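Long-range contact in PlaB phospholipase (Legionella pneumophila, PDB 6ZTI), which is probably a lipid-cleaving virulence enzyme of the alpha/beta-hydrolase type whose activity is controlled by NAD(H)-mediated assembly into tetramers: residues Y191-Q203 with T212-T226. Numbering follows the deposited sequence. Where two conformers were deposited one is given.
Sequences YSFVLTGQKIDRQ and TGESGSNGVVRVAAT. Unlike the reference sequence in segment 212-226: N218 (reference Asp). With SND (thionicotinamide-adenine-dinucleotide), chain I.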
loop_
_atom_site.group_PDB
_atom_site.type_symbol
_atom_site.label_atom_id
_atom_site.label_comp_id
_atom_site.label_asym_id
_atom_site.label_seq_id
_atom_site.Cartn_x
_atom_site.Cartn_y
_atom_site.Cartn_z
ATOM N N TYR B 191 22.967 -8.759 38.905
ATOM C CA TYR B 191 24.077 -9.338 38.162
ATOM C C TYR B 191 23.520 -9.865 36.852
ATOM O O TYR B 191 22.763 -10.841 36.838
ATOM C CB TYR B 191 24.772 -10.418 38.987
ATOM C CG TYR B 191 25.387 -9.823 40.230
ATOM C CD1 TYR B 191 26.432 -8.910 40.139
ATOM C CD2 TYR B 191 24.905 -10.145 41.495
ATOM C CE1 TYR B 191 26.991 -8.333 41.290
ATOM C CE2 TYR B 191 25.442 -9.588 42.613
ATOM C CZ TYR B 191 26.483 -8.682 42.519
ATOM O OH TYR B 191 27.019 -8.132 43.663
ATOM N N SER B 192 23.867 -9.185 35.759
ATOM C CA SER B 192 23.345 -9.458 34.433
ATOM C C SER B 192 24.417 -10.070 33.537
ATOM O O SER B 192 25.587 -9.671 33.585
ATOM C CB SER B 192 22.826 -8.161 33.818
ATOM O OG SER B 192 22.145 -8.439 32.616
ATOM N N PHE B 193 24.015 -11.031 32.703
ATOM C CA PHE B 193 24.949 -11.751 31.844
ATOM C C PHE B 193 24.300 -12.054 30.502
ATOM O O PHE B 193 23.098 -12.336 30.426
ATOM C CB PHE B 193 25.398 -13.094 32.460
ATOM C CG PHE B 193 25.696 -13.030 33.926
ATOM C CD1 PHE B 193 24.667 -12.945 34.855
ATOM C CD2 PHE B 193 27.003 -13.093 34.385
ATOM C CE1 PHE B 193 24.941 -12.893 36.203
ATOM C CE2 PHE B 193 27.281 -13.053 35.745
ATOM C CZ PHE B 193 26.250 -12.951 36.652
ATOM N N VAL B 194 25.111 -12.036 29.446
ATOM C CA VAL B 194 24.699 -12.494 28.124
ATOM C C VAL B 194 25.595 -13.650 27.718
ATOM O O VAL B 194 26.826 -13.536 27.747
ATOM C CB VAL B 194 24.756 -11.373 27.079
ATOM C CG1 VAL B 194 24.571 -11.961 25.671
ATOM C CG2 VAL B 194 23.681 -10.305 27.403
ATOM N N LEU B 195 24.988 -14.773 27.386
ATOM C CA LEU B 195 25.711 -15.887 26.803
ATOM C C LEU B 195 25.102 -16.202 25.451
ATOM O O LEU B 195 23.882 -16.186 25.297
ATOM C CB LEU B 195 25.654 -17.111 27.716
ATOM C CG LEU B 195 26.184 -16.941 29.144
ATOM C CD1 LEU B 195 25.899 -18.191 29.982
ATOM C CD2 LEU B 195 27.659 -16.667 29.158
ATOM N N THR B 196 25.942 -16.458 24.457
ATOM C CA THR B 196 25.402 -16.883 23.176
ATOM C C THR B 196 26.435 -17.738 22.459
ATOM O O THR B 196 27.561 -17.925 22.931
ATOM C CB THR B 196 24.984 -15.682 22.328
ATOM O OG1 THR B 196 24.169 -16.126 21.236
ATOM C CG2 THR B 196 26.192 -15.002 21.820
ATOM N N GLY B 197 26.019 -18.287 21.319
ATOM C CA GLY B 197 26.897 -19.067 20.484
ATOM C C GLY B 197 26.849 -18.515 19.072
ATOM O O GLY B 197 26.031 -17.647 18.754
ATOM N N GLN B 198 27.732 -19.042 18.227
ATOM C CA GLN B 198 27.814 -18.606 16.836
ATOM C C GLN B 198 27.972 -19.782 15.882
ATOM O O GLN B 198 28.575 -19.644 14.810
ATOM C CB GLN B 198 28.964 -17.631 16.635
ATOM C CG GLN B 198 30.290 -18.127 17.110
ATOM C CD GLN B 198 31.377 -17.219 16.635
ATOM O OE1 GLN B 198 31.274 -15.998 16.762
ATOM N NE2 GLN B 198 32.405 -17.793 16.041
ATOM N N LYS B 199 27.410 -20.925 16.242
ATOM C CA LYS B 199 27.423 -22.125 15.418
ATOM C C LYS B 199 26.095 -22.238 14.673
ATOM O O LYS B 199 25.032 -22.066 15.274
ATOM C CB LYS B 199 27.630 -23.362 16.299
ATOM C CG LYS B 199 28.235 -24.555 15.601
ATOM C CD LYS B 199 29.722 -24.337 15.355
ATOM C CE LYS B 199 30.387 -25.609 14.855
ATOM N NZ LYS B 199 31.704 -25.328 14.215
ATOM N N ILE B 200 26.147 -22.514 13.371
ATOM C CA ILE B 200 24.937 -22.812 12.609
ATOM C C ILE B 200 24.662 -24.296 12.744
ATOM O O ILE B 200 25.570 -25.120 12.580
ATOM C CB ILE B 200 25.081 -22.427 11.127
ATOM C CG1 ILE B 200 25.422 -20.946 10.965
ATOM C CG2 ILE B 200 23.797 -22.786 10.369
ATOM C CD1 ILE B 200 24.447 -19.991 11.640
ATOM N N ASP B 201 23.422 -24.650 13.060
ATOM C CA ASP B 201 23.024 -26.048 12.932
ATOM C C ASP B 201 22.666 -26.237 11.462
ATOM O O ASP B 201 21.580 -25.859 11.012
ATOM C CB ASP B 201 21.878 -26.427 13.859
ATOM C CG ASP B 201 21.606 -27.939 13.843
ATOM O OD1 ASP B 201 21.986 -28.589 12.851
ATOM O OD2 ASP B 201 21.036 -28.488 14.809
ATOM N N ARG B 202 23.598 -26.817 10.707
ATOM C CA ARG B 202 23.505 -26.805 9.252
ATOM C C ARG B 202 22.420 -27.732 8.729
ATOM O O ARG B 202 22.093 -27.656 7.539
ATOM C CB ARG B 202 24.875 -27.152 8.659
ATOM C CG ARG B 202 25.937 -26.132 9.086
ATOM C CD ARG B 202 27.066 -25.975 8.093
ATOM N NE ARG B 202 27.948 -24.904 8.516
ATOM C CZ ARG B 202 27.749 -23.622 8.237
ATOM N NH1 ARG B 202 26.701 -23.237 7.515
ATOM N NH2 ARG B 202 28.604 -22.719 8.684
ATOM N N GLN B 203 21.859 -28.589 9.588
ATOM C CA GLN B 203 20.689 -29.374 9.214
ATOM C C GLN B 203 19.451 -28.512 9.031
ATOM O O GLN B 203 18.482 -28.966 8.418
ATOM C CB GLN B 203 20.384 -30.432 10.277
ATOM C CG GLN B 203 21.456 -31.467 10.470
ATOM C CD GLN B 203 20.973 -32.642 11.310
ATOM O OE1 GLN B 203 19.861 -32.623 11.844
ATOM N NE2 GLN B 203 21.804 -33.672 11.419
ATOM N N THR B 212 19.366 -17.790 7.799
ATOM C CA THR B 212 19.404 -18.953 8.679
ATOM C C THR B 212 20.779 -19.608 8.744
ATOM O O THR B 212 20.953 -20.551 9.525
ATOM C CB THR B 212 18.366 -19.967 8.237
ATOM O OG1 THR B 212 18.620 -20.373 6.889
ATOM C CG2 THR B 212 16.975 -19.358 8.321
ATOM N N GLY B 213 21.742 -19.153 7.937
ATOM C CA GLY B 213 23.124 -19.605 8.041
ATOM C C GLY B 213 24.144 -18.476 8.098
ATOM O O GLY B 213 25.332 -18.698 7.847
ATOM N N GLU B 214 23.705 -17.268 8.456
ATOM C CA GLU B 214 24.554 -16.087 8.351
ATOM C C GLU B 214 25.757 -16.178 9.274
ATOM O O GLU B 214 25.623 -16.461 10.471
ATOM C CB GLU B 214 23.745 -14.842 8.686
ATOM C CG GLU B 214 24.475 -13.539 8.550
ATOM C CD GLU B 214 23.588 -12.386 8.957
ATOM O OE1 GLU B 214 23.040 -12.434 10.088
ATOM O OE2 GLU B 214 23.391 -11.470 8.130
ATOM N N SER B 215 26.931 -15.911 8.712
ATOM C CA SER B 215 28.156 -15.916 9.500
ATOM C C SER B 215 28.095 -14.788 10.514
ATOM O O SER B 215 27.658 -13.677 10.199
ATOM C CB SER B 215 29.368 -15.747 8.591
ATOM O OG SER B 215 29.187 -14.618 7.745
ATOM N N GLY B 216 28.530 -15.070 11.741
ATOM C CA GLY B 216 28.377 -14.110 12.817
ATOM C C GLY B 216 27.074 -14.224 13.565
ATOM O O GLY B 216 26.803 -13.392 14.444
ATOM N N SER B 217 26.268 -15.230 13.252
ATOM C CA SER B 217 24.999 -15.478 13.901
ATOM C C SER B 217 24.932 -16.945 14.295
ATOM O O SER B 217 25.751 -17.766 13.867
ATOM C CB SER B 217 23.823 -15.125 12.989
ATOM O OG SER B 217 23.379 -16.272 12.280
ATOM N N ASN B 218 23.939 -17.271 15.122
ATOM C CA ASN B 218 23.639 -18.652 15.483
ATOM C C ASN B 218 22.471 -19.214 14.680
ATOM O O ASN B 218 21.900 -20.249 15.053
ATOM C CB ASN B 218 23.352 -18.768 16.982
ATOM C CG ASN B 218 22.104 -18.003 17.409
ATOM O OD1 ASN B 218 21.357 -17.492 16.584
ATOM N ND2 ASN B 218 21.872 -17.937 18.717
ATOM N N GLY B 219 22.123 -18.560 13.574
ATOM C CA GLY B 219 20.979 -18.910 12.775
ATOM C C GLY B 219 19.780 -18.022 13.008
ATOM O O GLY B 219 18.890 -17.977 12.158
ATOM N N VAL B 220 19.731 -17.316 14.138
ATOM C CA VAL B 220 18.581 -16.482 14.457
ATOM C C VAL B 220 19.030 -15.103 14.923
ATOM O O VAL B 220 18.454 -14.096 14.517
ATOM C CB VAL B 220 17.695 -17.156 15.521
ATOM C CG1 VAL B 220 16.557 -16.242 15.938
ATOM C CG2 VAL B 220 17.167 -18.466 15.010
ATOM N N VAL B 221 20.043 -15.040 15.788
ATOM C CA VAL B 221 20.510 -13.784 16.359
ATOM C C VAL B 221 21.994 -13.636 16.081
ATOM O O VAL B 221 22.774 -14.571 16.291
ATOM C CB VAL B 221 20.232 -13.698 17.874
ATOM C CG1 VAL B 221 18.754 -13.520 18.127
ATOM C CG2 VAL B 221 20.751 -14.936 18.598
ATOM N N ARG B 222 22.381 -12.460 15.616
ATOM C CA ARG B 222 23.784 -12.157 15.426
ATOM C C ARG B 222 24.448 -11.964 16.785
ATOM O O ARG B 222 23.861 -11.379 17.696
ATOM C CB ARG B 222 23.920 -10.899 14.570
ATOM C CG ARG B 222 23.229 -11.019 13.213
ATOM C CD ARG B 222 22.971 -9.676 12.589
ATOM N NE ARG B 222 22.733 -9.799 11.157
ATOM C CZ ARG B 222 22.317 -8.814 10.364
ATOM N NH1 ARG B 222 22.069 -7.613 10.858
ATOM N NH2 ARG B 222 22.141 -9.038 9.064
ATOM N N VAL B 223 25.678 -12.469 16.926
ATOM C CA VAL B 223 26.419 -12.258 18.171
ATOM C C VAL B 223 26.345 -10.795 18.580
ATOM O O VAL B 223 26.096 -10.457 19.739
ATOM C CB VAL B 223 27.882 -12.717 18.021
ATOM C CG1 VAL B 223 28.684 -12.403 19.283
ATOM C CG2 VAL B 223 27.973 -14.200 17.697
ATOM N N ALA B 224 26.605 -9.899 17.635
ATOM C CA ALA B 224 26.625 -8.490 17.981
ATOM C C ALA B 224 25.263 -8.000 18.448
ATOM O O ALA B 224 25.191 -7.068 19.255
ATOM C CB ALA B 224 27.098 -7.650 16.789
ATOM N N ALA B 225 24.176 -8.606 17.965
ATOM C CA ALA B 225 22.854 -8.193 18.413
ATOM C C ALA B 225 22.474 -8.747 19.779
ATOM O O ALA B 225 21.416 -8.373 20.300
ATOM C CB ALA B 225 21.786 -8.607 17.412
ATOM N N THR B 226 23.290 -9.623 20.374
ATOM C CA THR B 226 23.001 -10.082 21.730
ATOM C C THR B 226 23.658 -9.209 22.793
ATOM O O THR B 226 23.192 -9.183 23.937
ATOM C CB THR B 226 23.466 -11.528 21.965
ATOM O OG1 THR B 226 24.900 -11.590 22.013
ATOM C CG2 THR B 226 22.961 -12.477 20.907
HETATM P PA SND I . 24.038 -19.121 -0.190
HETATM O O1A SND I . 23.467 -20.273 0.589
HETATM O O2A SND I . 24.605 -17.988 0.638
HETATM O O5B SND I . 22.923 -18.516 -1.202
HETATM C C5B SND I . 23.086 -17.279 -1.924
HETATM C C4B SND I . 21.684 -16.858 -2.293
HETATM O O4B SND I . 21.044 -17.942 -3.010
HETATM C C3B SND I . 20.764 -16.563 -1.113
HETATM O O3B SND I . 19.759 -15.621 -1.455
HETATM C C2B SND I . 20.143 -17.928 -0.833
HETATM O O2B SND I . 18.896 -17.817 -0.161
HETATM C C1B SND I . 19.959 -18.451 -2.260
HETATM N N9A SND I . 19.954 -19.907 -2.392
HETATM C C8A SND I . 20.740 -20.807 -1.718
HETATM N N7A SND I . 20.501 -22.058 -2.025
HETATM C C5A SND I . 19.488 -21.979 -2.968
HETATM C C6A SND I . 18.770 -22.961 -3.677
HETATM N N6A SND I . 18.968 -24.273 -3.533
HETATM N N1A SND I . 17.819 -22.543 -4.542
HETATM C C2A SND I . 17.603 -21.232 -4.675
HETATM N N3A SND I . 18.202 -20.217 -4.047
HETATM C C4A SND I . 19.143 -20.659 -3.206
HETATM O O3 SND I . 25.117 -19.575 -1.264
HETATM P PN SND I . 26.276 -20.666 -1.407
HETATM O O1N SND I . 26.990 -20.763 -0.117
HETATM O O2N SND I . 27.045 -20.369 -2.634
HETATM O O5D SND I . 25.373 -21.961 -1.614
HETATM C C5D SND I . 25.855 -23.159 -2.241
HETATM C C4D SND I . 25.007 -24.290 -1.718
HETATM O O4D SND I . 25.285 -24.499 -0.314
HETATM C C3D SND I . 23.496 -24.072 -1.829
HETATM O O3D SND I . 22.909 -25.277 -2.297
HETATM C C2D SND I . 23.096 -23.703 -0.398
HETATM O O2D SND I . 21.759 -24.043 -0.053
HETATM C C1D SND I . 24.077 -24.551 0.391
HETATM N N1N SND I . 24.298 -23.942 1.734
HETATM C C2N SND I . 24.026 -24.726 2.791
HETATM C C3N SND I . 24.276 -24.271 4.069
HETATM C C7N SND I . 23.945 -25.103 5.256
HETATM S S7N SND I . 24.350 -24.593 6.786
HETATM N N7N SND I . 23.314 -26.237 5.031
HETATM C C4N SND I . 24.813 -23.002 4.229
HETATM C C5N SND I . 25.063 -22.209 3.124
HETATM C C6N SND I . 24.793 -22.698 1.873
HETATM O O HOH W 1 24.595 -15.039 18.552
HETATM O O HOH W 2 23.736 -19.892 20.250
HETATM O O HOH W 3 28.381 -17.804 12.679
HETATM O O HOH W 4 21.402 -22.567 13.472
HETATM O O HOH W 5 26.660 -20.657 6.451
HETATM O O HOH W 6 28.324 -19.662 8.407
#
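Beyond strand 191-197 of the parallel hydrolase sheet, the backbone of Q198 passes that of N218 with their CA atoms 4.4 Å apart; farther back the CA atoms of V194 and T226 are 7.0 Å apart, the space being taken by V194 CG1, 3.6 Å from T226 O and also against OG1. Direct contact between the two segments is by van der Waals packing, and ordered water carries the polar links. I200 buries the largest area, its methyls packed against the polar backbone of the turn: CD1 lies 3.3 Å from G219 N, while CG2, placed anti to the backbone N, rests on the carbonyl of T212. The turn is braced within its own segment: S217 OG takes the N-H of G219 in an ST turn, and N218 OD1 accepts from the backbone N of V220 (an Asx turn) and of V221, whose N-H...O angle is 179°. N218, where the reference has Asp, lays CB 3.4 Å from G197 O. Nearer the strand, T226 OG1 donates to V223 O in the carbonyl plane and sits 3.7 Å from T196 CG2. Q198 CB meets V223 CG2, while its amide turns to Q318. Six single waters bridge the segments, linking T196 OG1 and G197 O to V221 O, G197 N (weakly) to N218 ND2, Q198 O to G216 N and S217 O, D201 N to N218 O, and R202 NH1 and NH2, through one water each, to G213 O. R202 O accepts from the dinucleotide thioamide N7N at 3.1 Å; the R202 guanidinium, with I200 CB 4.0 Å above one face near its rim, is salt-bridged to E324 and makes a cation-pi contact with Y335. Y393 and E370 of the second subunit bind the same ligand, so the contact leads from a core strand to a subunit-bridging nucleotide site. Bound waters carry the hydrogen bonds between the segments, satisfying Q198 O and N218 O, whereas K199 O is buried without a partner in the model.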